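ORF10 (Moritella marina, PDB 6RIW) probably carries out chain-extending condensations in polyunsaturated fatty acid synthesis, this chain being the ketosynthase and chain length factor part of a longer synthase protein. Local coordinates at residues N496-L501 with Q738-E743; S668-V673 with A878-S883; P552-M557 with A646-A651. All blocks are in the same frame, centred on the assembly; numbering follows the deposited sequence.

Contact 1 (N496-L501 with Q738-E743); sequences NTFREL and QWLVGE
Phe498 meets Leu740 with the far part of its ring: CZ lies 4.0 Å from Leu740 CD1, and the two side chains cross at about a right angle. Alongside this, Phe498 CE1 comes within 4.1 Å of the backbone oxygen Val741 O, so the far rim of the ring rests partly on a methyl and partly on a carbonyl, both approached obliquely. The ring reaches them because its CG sits beside the backbone N, opposite the carbonyl carbon (chi1 -61°). A second support comes from its own loop, where Asn496 CB lies 3.7 Å above the ring plane, toward the rim. The same asparagine closes an Asx turn, Phe498 N donating to Asn496 OD1 at 2.9 Å. Further out, Thr497 OG1 is hydrogen-bonded to Ser528 OG, and the backbone of Leu740 is tied to that of His836. Val741 packs on Ile702 of helix 699-706. With no hydrogen bond between the two segments, the contact between loop 496-501 and the start of strand 741-752, with Leu740 just before it, rests on van der Waals contact of the ring with one methyl and one carbonyl oxygen, while the polar turn beside it fixes the backbone from which the ring extends.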
# COMPACT_ATOMS: atom_id res chain seq x y z
N ASN A 496 -29.78 6.14 -8.93
CA ASN A 496 -28.72 5.99 -7.94
C ASN A 496 -28.92 4.69 -7.17
O ASN A 496 -29.99 4.06 -7.21
CB ASN A 496 -28.68 7.18 -6.96
CG ASN A 496 -29.95 7.29 -6.12
OD1 ASN A 496 -30.23 6.44 -5.27
ND2 ASN A 496 -30.72 8.33 -6.36
N THR A 497 -27.89 4.31 -6.42
CA THR A 497 -27.90 3.11 -5.58
C THR A 497 -27.99 3.45 -4.09
O THR A 497 -27.55 2.64 -3.26
CB THR A 497 -26.65 2.29 -5.85
OG1 THR A 497 -25.53 3.16 -5.76
CG2 THR A 497 -26.71 1.69 -7.26
N PHE A 498 -28.51 4.62 -3.74
CA PHE A 498 -28.48 5.05 -2.34
C PHE A 498 -29.52 4.29 -1.53
O PHE A 498 -30.66 4.11 -1.96
CB PHE A 498 -28.70 6.55 -2.25
CG PHE A 498 -27.63 7.35 -2.97
CD1 PHE A 498 -26.34 6.87 -3.05
CD2 PHE A 498 -27.92 8.55 -3.57
CE1 PHE A 498 -25.35 7.59 -3.70
CE2 PHE A 498 -26.94 9.26 -4.23
CZ PHE A 498 -25.66 8.78 -4.29
N ARG A 499 -29.10 3.80 -0.36
CA ARG A 499 -29.95 2.94 0.47
C ARG A 499 -29.58 3.16 1.92
O ARG A 499 -28.54 3.76 2.24
CB ARG A 499 -29.81 1.46 0.10
CG ARG A 499 -28.33 0.97 0.15
CD ARG A 499 -28.21 -0.54 0.36
NE ARG A 499 -28.78 -0.95 1.64
CZ ARG A 499 -29.07 -2.22 1.95
NH1 ARG A 499 -28.84 -3.18 1.06
NH2 ARG A 499 -29.57 -2.53 3.13
N GLU A 500 -30.41 2.66 2.83
CA GLU A 500 -30.01 2.75 4.22
C GLU A 500 -28.93 1.72 4.54
O GLU A 500 -28.72 0.75 3.81
CB GLU A 500 -31.23 2.58 5.14
CG GLU A 500 -32.34 3.58 4.85
CD GLU A 500 -32.04 5.02 5.25
OE1 GLU A 500 -31.05 5.30 5.97
OE2 GLU A 500 -32.82 5.91 4.81
N LEU A 501 -28.25 1.95 5.65
CA LEU A 501 -27.13 1.10 6.05
C LEU A 501 -27.58 -0.36 6.21
O LEU A 501 -28.52 -0.62 6.95
CB LEU A 501 -26.57 1.61 7.37
CG LEU A 501 -25.39 0.79 7.92
CD1 LEU A 501 -24.13 1.17 7.20
CD2 LEU A 501 -25.22 1.04 9.43
N GLN A 738 -22.02 18.78 0.81
CA GLN A 738 -21.77 17.59 1.61
C GLN A 738 -21.40 16.44 0.68
O GLN A 738 -21.87 16.40 -0.47
CB GLN A 738 -23.01 17.19 2.46
CG GLN A 738 -23.43 18.28 3.44
CD GLN A 738 -24.71 17.97 4.17
OE1 GLN A 738 -25.58 17.24 3.67
NE2 GLN A 738 -24.85 18.54 5.36
N TRP A 739 -20.59 15.51 1.18
CA TRP A 739 -20.17 14.36 0.36
C TRP A 739 -21.12 13.18 0.57
O TRP A 739 -21.77 13.03 1.61
CB TRP A 739 -18.72 13.95 0.66
CG TRP A 739 -18.43 13.55 2.09
CD1 TRP A 739 -18.12 14.39 3.13
CD2 TRP A 739 -18.40 12.22 2.62
NE1 TRP A 739 -17.91 13.66 4.28
CE2 TRP A 739 -18.07 12.33 4.00
CE3 TRP A 739 -18.61 10.95 2.07
CZ2 TRP A 739 -17.97 11.22 4.84
CZ3 TRP A 739 -18.49 9.84 2.89
CH2 TRP A 739 -18.17 9.99 4.27
N LEU A 740 -21.22 12.34 -0.47
CA LEU A 740 -22.14 11.20 -0.46
C LEU A 740 -21.40 9.89 -0.22
O LEU A 740 -20.34 9.63 -0.82
CB LEU A 740 -22.90 11.13 -1.79
CG LEU A 740 -23.85 12.29 -2.08
CD1 LEU A 740 -24.04 12.42 -3.61
CD2 LEU A 740 -25.17 11.99 -1.36
N VAL A 741 -21.97 9.04 0.63
CA VAL A 741 -21.35 7.75 0.96
C VAL A 741 -21.53 6.79 -0.21
O VAL A 741 -22.62 6.66 -0.78
CB VAL A 741 -21.96 7.17 2.24
CG1 VAL A 741 -21.51 5.74 2.45
CG2 VAL A 741 -21.59 8.03 3.48
N GLY A 742 -20.44 6.10 -0.58
CA GLY A 742 -20.53 5.03 -1.56
C GLY A 742 -19.36 4.10 -1.39
O GLY A 742 -18.38 4.44 -0.73
N GLU A 743 -19.47 2.90 -1.98
CA GLU A 743 -18.34 1.98 -1.92
C GLU A 743 -18.44 0.98 -3.07
O GLU A 743 -19.48 0.85 -3.72
CB GLU A 743 -18.27 1.25 -0.57
CG GLU A 743 -19.46 0.32 -0.29
CD GLU A 743 -19.41 -0.28 1.12
OE1 GLU A 743 -18.35 -0.16 1.78
OE2 GLU A 743 -20.42 -0.88 1.58

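Contact 2 (S668-V673 with A878-S883)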
# COMPACT_ATOMS: atom_id res chain seq x y z
N SER A 668 -5.49 7.66 -6.86
CA SER A 668 -4.84 6.36 -7.03
C SER A 668 -5.03 5.79 -8.44
O SER A 668 -4.07 5.33 -9.06
CB SER A 668 -5.40 5.37 -6.01
OG SER A 668 -5.06 5.73 -4.67
N VAL A 669 -6.26 5.79 -8.95
CA VAL A 669 -6.52 5.19 -10.26
C VAL A 669 -5.83 5.97 -11.37
O VAL A 669 -5.30 5.38 -12.31
CB VAL A 669 -8.03 5.07 -10.51
CG1 VAL A 669 -8.30 4.68 -12.00
CG2 VAL A 669 -8.66 4.02 -9.59
N TYR A 670 -5.84 7.31 -11.29
CA TYR A 670 -5.20 8.09 -12.34
C TYR A 670 -3.68 7.91 -12.33
O TYR A 670 -3.05 7.89 -13.39
CB TYR A 670 -5.61 9.57 -12.22
CG TYR A 670 -7.12 9.78 -12.26
CD1 TYR A 670 -7.93 8.97 -13.04
CD2 TYR A 670 -7.73 10.77 -11.50
CE1 TYR A 670 -9.32 9.15 -13.08
CE2 TYR A 670 -9.13 10.95 -11.53
CZ TYR A 670 -9.90 10.15 -12.33
OH TYR A 670 -11.28 10.34 -12.36
N ARG A 671 -3.06 7.74 -11.15
CA ARG A 671 -1.65 7.37 -11.14
C ARG A 671 -1.41 5.99 -11.76
O ARG A 671 -0.35 5.77 -12.37
CB ARG A 671 -1.07 7.43 -9.73
CG ARG A 671 -0.99 8.85 -9.12
CD ARG A 671 0.07 9.75 -9.80
NE ARG A 671 0.13 11.07 -9.16
CZ ARG A 671 0.80 12.11 -9.65
NH1 ARG A 671 0.81 13.27 -8.98
NH2 ARG A 671 1.49 12.00 -10.79
N CYS A 672 -2.35 5.05 -11.61
CA CYS A 672 -2.22 3.75 -12.28
C CYS A 672 -2.29 3.90 -13.79
O CYS A 672 -1.59 3.19 -14.53
CB CYS A 672 -3.34 2.80 -11.83
SG CYS A 672 -3.14 2.16 -10.15
N VAL A 673 -3.17 4.77 -14.28
CA VAL A 673 -3.24 4.99 -15.73
C VAL A 673 -1.89 5.50 -16.24
O VAL A 673 -1.36 5.01 -17.26
CB VAL A 673 -4.38 5.96 -16.05
CG1 VAL A 673 -4.38 6.36 -17.53
CG2 VAL A 673 -5.75 5.35 -15.64
N ALA A 878 -5.41 15.86 -11.29
CA ALA A 878 -5.33 14.99 -12.45
C ALA A 878 -6.37 15.44 -13.47
O ALA A 878 -7.48 15.84 -13.10
CB ALA A 878 -5.56 13.52 -12.07
N HIS A 879 -6.00 15.39 -14.75
CA HIS A 879 -6.96 15.68 -15.81
C HIS A 879 -6.78 14.67 -16.94
O HIS A 879 -5.64 14.43 -17.38
CB HIS A 879 -6.77 17.11 -16.33
CG HIS A 879 -8.04 17.75 -16.83
ND1 HIS A 879 -8.99 18.31 -15.99
CD2 HIS A 879 -8.50 17.94 -18.09
CE1 HIS A 879 -9.98 18.80 -16.72
NE2 HIS A 879 -9.71 18.59 -18.00
N LEU A 880 -7.88 14.09 -17.39
CA LEU A 880 -7.83 13.05 -18.42
C LEU A 880 -8.73 13.44 -19.58
O LEU A 880 -9.77 14.08 -19.39
CB LEU A 880 -8.31 11.69 -17.89
CG LEU A 880 -7.48 11.02 -16.81
CD1 LEU A 880 -7.85 11.58 -15.46
CD2 LEU A 880 -7.74 9.51 -16.84
N ILE A 881 -8.34 13.02 -20.77
CA ILE A 881 -9.18 13.13 -21.96
C ILE A 881 -9.44 11.72 -22.47
O ILE A 881 -8.50 10.98 -22.75
CB ILE A 881 -8.53 13.97 -23.07
CG1 ILE A 881 -8.19 15.39 -22.59
CG2 ILE A 881 -9.43 13.97 -24.30
CD1 ILE A 881 -9.43 16.22 -22.15
N LEU A 882 -10.72 11.35 -22.59
CA LEU A 882 -11.11 10.08 -23.17
C LEU A 882 -11.87 10.36 -24.46
O LEU A 882 -12.52 11.40 -24.59
CB LEU A 882 -12.01 9.28 -22.23
CG LEU A 882 -11.29 8.42 -21.19
CD1 LEU A 882 -10.55 9.31 -20.17
CD2 LEU A 882 -12.28 7.49 -20.51
N SER A 883 -11.82 9.42 -25.41
CA SER A 883 -12.46 9.67 -26.70
C SER A 883 -13.18 8.42 -27.17
O SER A 883 -12.81 7.30 -26.83
CB SER A 883 -11.42 10.16 -27.73
OG SER A 883 -10.56 9.11 -28.11
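The aromatic ring of Tyr670, on helix 668-682, receives Leu880 of strand 876-884 over one face. This is a CH-pi contact: methyl CD1 of Leu880 sits 3.6 Å from the centroid of the Tyr670 ring and only 14° off the ring normal, close to the centre of the face. The second methyl, Leu880 CD2, slides toward one side of the ring and comes to 3.8 Å from Tyr670 CD1, so both branches of the leucine are used.

Plain apolar packing continues the contact toward the root of the tyrosine. Ala878 CB, two residues back on the same side of the strand, lies 3.5 Å from Tyr670 CD2, and it is 4.0 Å from Tyr670 CB. It stands on the same side of the ring plane as Leu880 CD1, near the CD2 side of the ring; with CG opposite the carbonyl carbon (chi1 -57°) the ring leans over the strand and turns this one face to both residues. All three residues are buried.

Hydrogen bonding takes no part across the two segments and serves to hold each element: within the helix Cys672 N donates to Ser668 O at 3.1 Å, and the strand is bonded through Ala878 to Gly870 and through His879 to Ser769.

Helix 668-682 thus meets strand 876-884 through Tyr670, strand 576-581 through Val669 and Cys672, and helix 841-854 through Val669 and Tyr670, the tyrosine also touching Ile868 of strand 865-870. Helices buried between two beta layers, as here, form the central layer of the five-layered alpha-beta-alpha-beta-alpha thiolase fold, to whose superfamily the beta-ketoacyl synthases belong.

Contact 3 (P552-M557 with A646-A651)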
# COMPACT_ATOMS: atom_id res chain seq x y z
N PRO A 552 -13.53 -8.92 2.51
CA PRO A 552 -14.23 -8.49 1.28
C PRO A 552 -13.44 -7.57 0.39
O PRO A 552 -13.65 -7.61 -0.83
CB PRO A 552 -15.49 -7.80 1.83
CG PRO A 552 -15.72 -8.47 3.16
CD PRO A 552 -14.36 -8.75 3.72
N GLN A 553 -12.51 -6.75 0.92
CA GLN A 553 -11.69 -5.90 0.04
C GLN A 553 -11.01 -6.73 -1.05
O GLN A 553 -10.99 -6.36 -2.23
CB GLN A 553 -10.65 -5.12 0.84
CG GLN A 553 -9.84 -4.10 -0.03
CD GLN A 553 -8.62 -3.52 0.68
OE1 GLN A 553 -7.80 -4.24 1.25
NE2 GLN A 553 -8.47 -2.19 0.61
N GLN A 554 -10.44 -7.88 -0.67
CA GLN A 554 -9.74 -8.70 -1.65
C GLN A 554 -10.71 -9.47 -2.54
O GLN A 554 -10.50 -9.57 -3.75
CB GLN A 554 -8.76 -9.63 -0.94
CG GLN A 554 -7.65 -8.83 -0.21
CD GLN A 554 -6.29 -9.55 -0.19
OE1 GLN A 554 -6.18 -10.74 -0.48
NE2 GLN A 554 -5.23 -8.80 0.18
N LEU A 555 -11.79 -10.00 -1.97
CA LEU A 555 -12.74 -10.75 -2.80
C LEU A 555 -13.40 -9.86 -3.85
O LEU A 555 -13.58 -10.27 -5.00
CB LEU A 555 -13.81 -11.40 -1.91
CG LEU A 555 -13.24 -12.46 -0.98
CD1 LEU A 555 -14.25 -12.83 0.08
CD2 LEU A 555 -12.84 -13.67 -1.79
N MET A 556 -13.79 -8.65 -3.45
CA MET A 556 -14.41 -7.72 -4.40
C MET A 556 -13.47 -7.39 -5.54
O MET A 556 -13.90 -7.35 -6.70
CB MET A 556 -14.85 -6.44 -3.70
CG MET A 556 -15.98 -6.61 -2.75
SD MET A 556 -17.56 -6.35 -3.56
CE MET A 556 -17.50 -4.59 -3.90
N MET A 557 -12.20 -7.10 -5.23
CA MET A 557 -11.23 -6.76 -6.27
C MET A 557 -11.01 -7.95 -7.20
O MET A 557 -10.90 -7.79 -8.42
CB MET A 557 -9.89 -6.34 -5.64
CG MET A 557 -8.72 -6.26 -6.64
SD MET A 557 -7.78 -7.82 -6.76
CE MET A 557 -6.97 -7.61 -8.34
N ALA A 646 -3.55 -8.42 -5.70
CA ALA A 646 -3.07 -8.40 -7.09
C ALA A 646 -2.44 -9.74 -7.47
O ALA A 646 -2.70 -10.28 -8.55
CB ALA A 646 -2.07 -7.26 -7.30
N SER A 647 -1.63 -10.30 -6.57
CA SER A 647 -1.00 -11.61 -6.79
C SER A 647 -2.02 -12.71 -7.00
O SER A 647 -1.74 -13.66 -7.75
CB SER A 647 -0.14 -11.99 -5.58
OG SER A 647 0.99 -11.15 -5.53
N ARG A 648 -3.17 -12.64 -6.34
CA ARG A 648 -4.14 -13.73 -6.47
C ARG A 648 -4.69 -13.81 -7.89
O ARG A 648 -4.98 -14.91 -8.39
CB ARG A 648 -5.29 -13.56 -5.48
CG ARG A 648 -4.92 -13.88 -4.03
CD ARG A 648 -6.15 -13.76 -3.15
NE ARG A 648 -5.80 -13.27 -1.82
CZ ARG A 648 -5.38 -14.04 -0.82
NH1 ARG A 648 -5.25 -15.36 -1.01
NH2 ARG A 648 -5.07 -13.50 0.36
N ILE A 649 -4.84 -12.65 -8.54
CA ILE A 649 -5.26 -12.63 -9.94
C ILE A 649 -4.15 -13.16 -10.84
O ILE A 649 -4.39 -14.01 -11.71
CB ILE A 649 -5.69 -11.20 -10.34
CG1 ILE A 649 -7.07 -10.90 -9.77
CG2 ILE A 649 -5.65 -11.01 -11.89
CD1 ILE A 649 -8.17 -11.84 -10.31
N SER A 650 -2.91 -12.70 -10.61
CA SER A 650 -1.77 -13.23 -11.38
C SER A 650 -1.59 -14.72 -11.19
O SER A 650 -1.15 -15.42 -12.12
CB SER A 650 -0.47 -12.53 -10.98
OG SER A 650 -0.58 -11.13 -11.16
N ALA A 651 -1.89 -15.24 -10.00
CA ALA A 651 -1.76 -16.68 -9.80
C ALA A 651 -2.90 -17.43 -10.49
O ALA A 651 -2.69 -18.50 -11.07
CB ALA A 651 -1.71 -17.02 -8.31
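Arg648 reaches across to Gln554 with the side of its guanidinium group. From a CB directed at the facing helix the chain runs extended through CG to CD, which comes to 4.0 Å from Gln554 OE1. A bend about CG-CD (chi3 -146°) places NE, which donates to Gln554 OE1 at 2.9 Å; the turn about CD-NE then sets the guanidinium plane. CZ follows, and NH2 donates to that same oxygen, Gln554 OE1, at 3.1 Å and less straight. NE and NH2 thus grip OE1 side-on, the oxygen lying near the guanidinium plane at its edge; the amide plane is turned 62° from it. NH2 has a further partner in Thr638 OG1.

The axes of segments 552-557 and 646-651 approach to 10.2 Å and cross at -39°, and both helices pack on strand 576-581: a helical layer of a thiolase-type ketosynthase half, with Ser647 and Ala651 bonded to Gly441 and Lys295 of the other half.

With a leucine in place of Arg648, Gln554 OE1 would probably be left without its two donors, and the amide set freer to turn.

Beside the polar pair, Met557 bends at chi2 and brings its methyl CE to 3.6 Å from Ile649 CG1. The same methyl, Met557 CE, lies 4.2 Å from Ala646 CA, and Met557 also touches Val580, Ala691 and Val693.

In the fold
All three contacts belong to the second ketosynthase-like half of the didomain, probably the chain length factor by its order in the chain, and lie away from the magnesium site at Met1 and Lys286. Their centres are well spread: 24 Å between contacts 1 and 2, 25 Å between contacts 1 and 3, and 22 Å between contacts 2 and 3. None touches another; contacts 1 and 3 come nearest, about 6 Å between closest atoms. Along the chain, both segments of contact 3 fall between those of contact 1, whereas contacts 1 and 2 interleave. Strand 576-581 relates contacts 2 and 3, since helices of both pack on it.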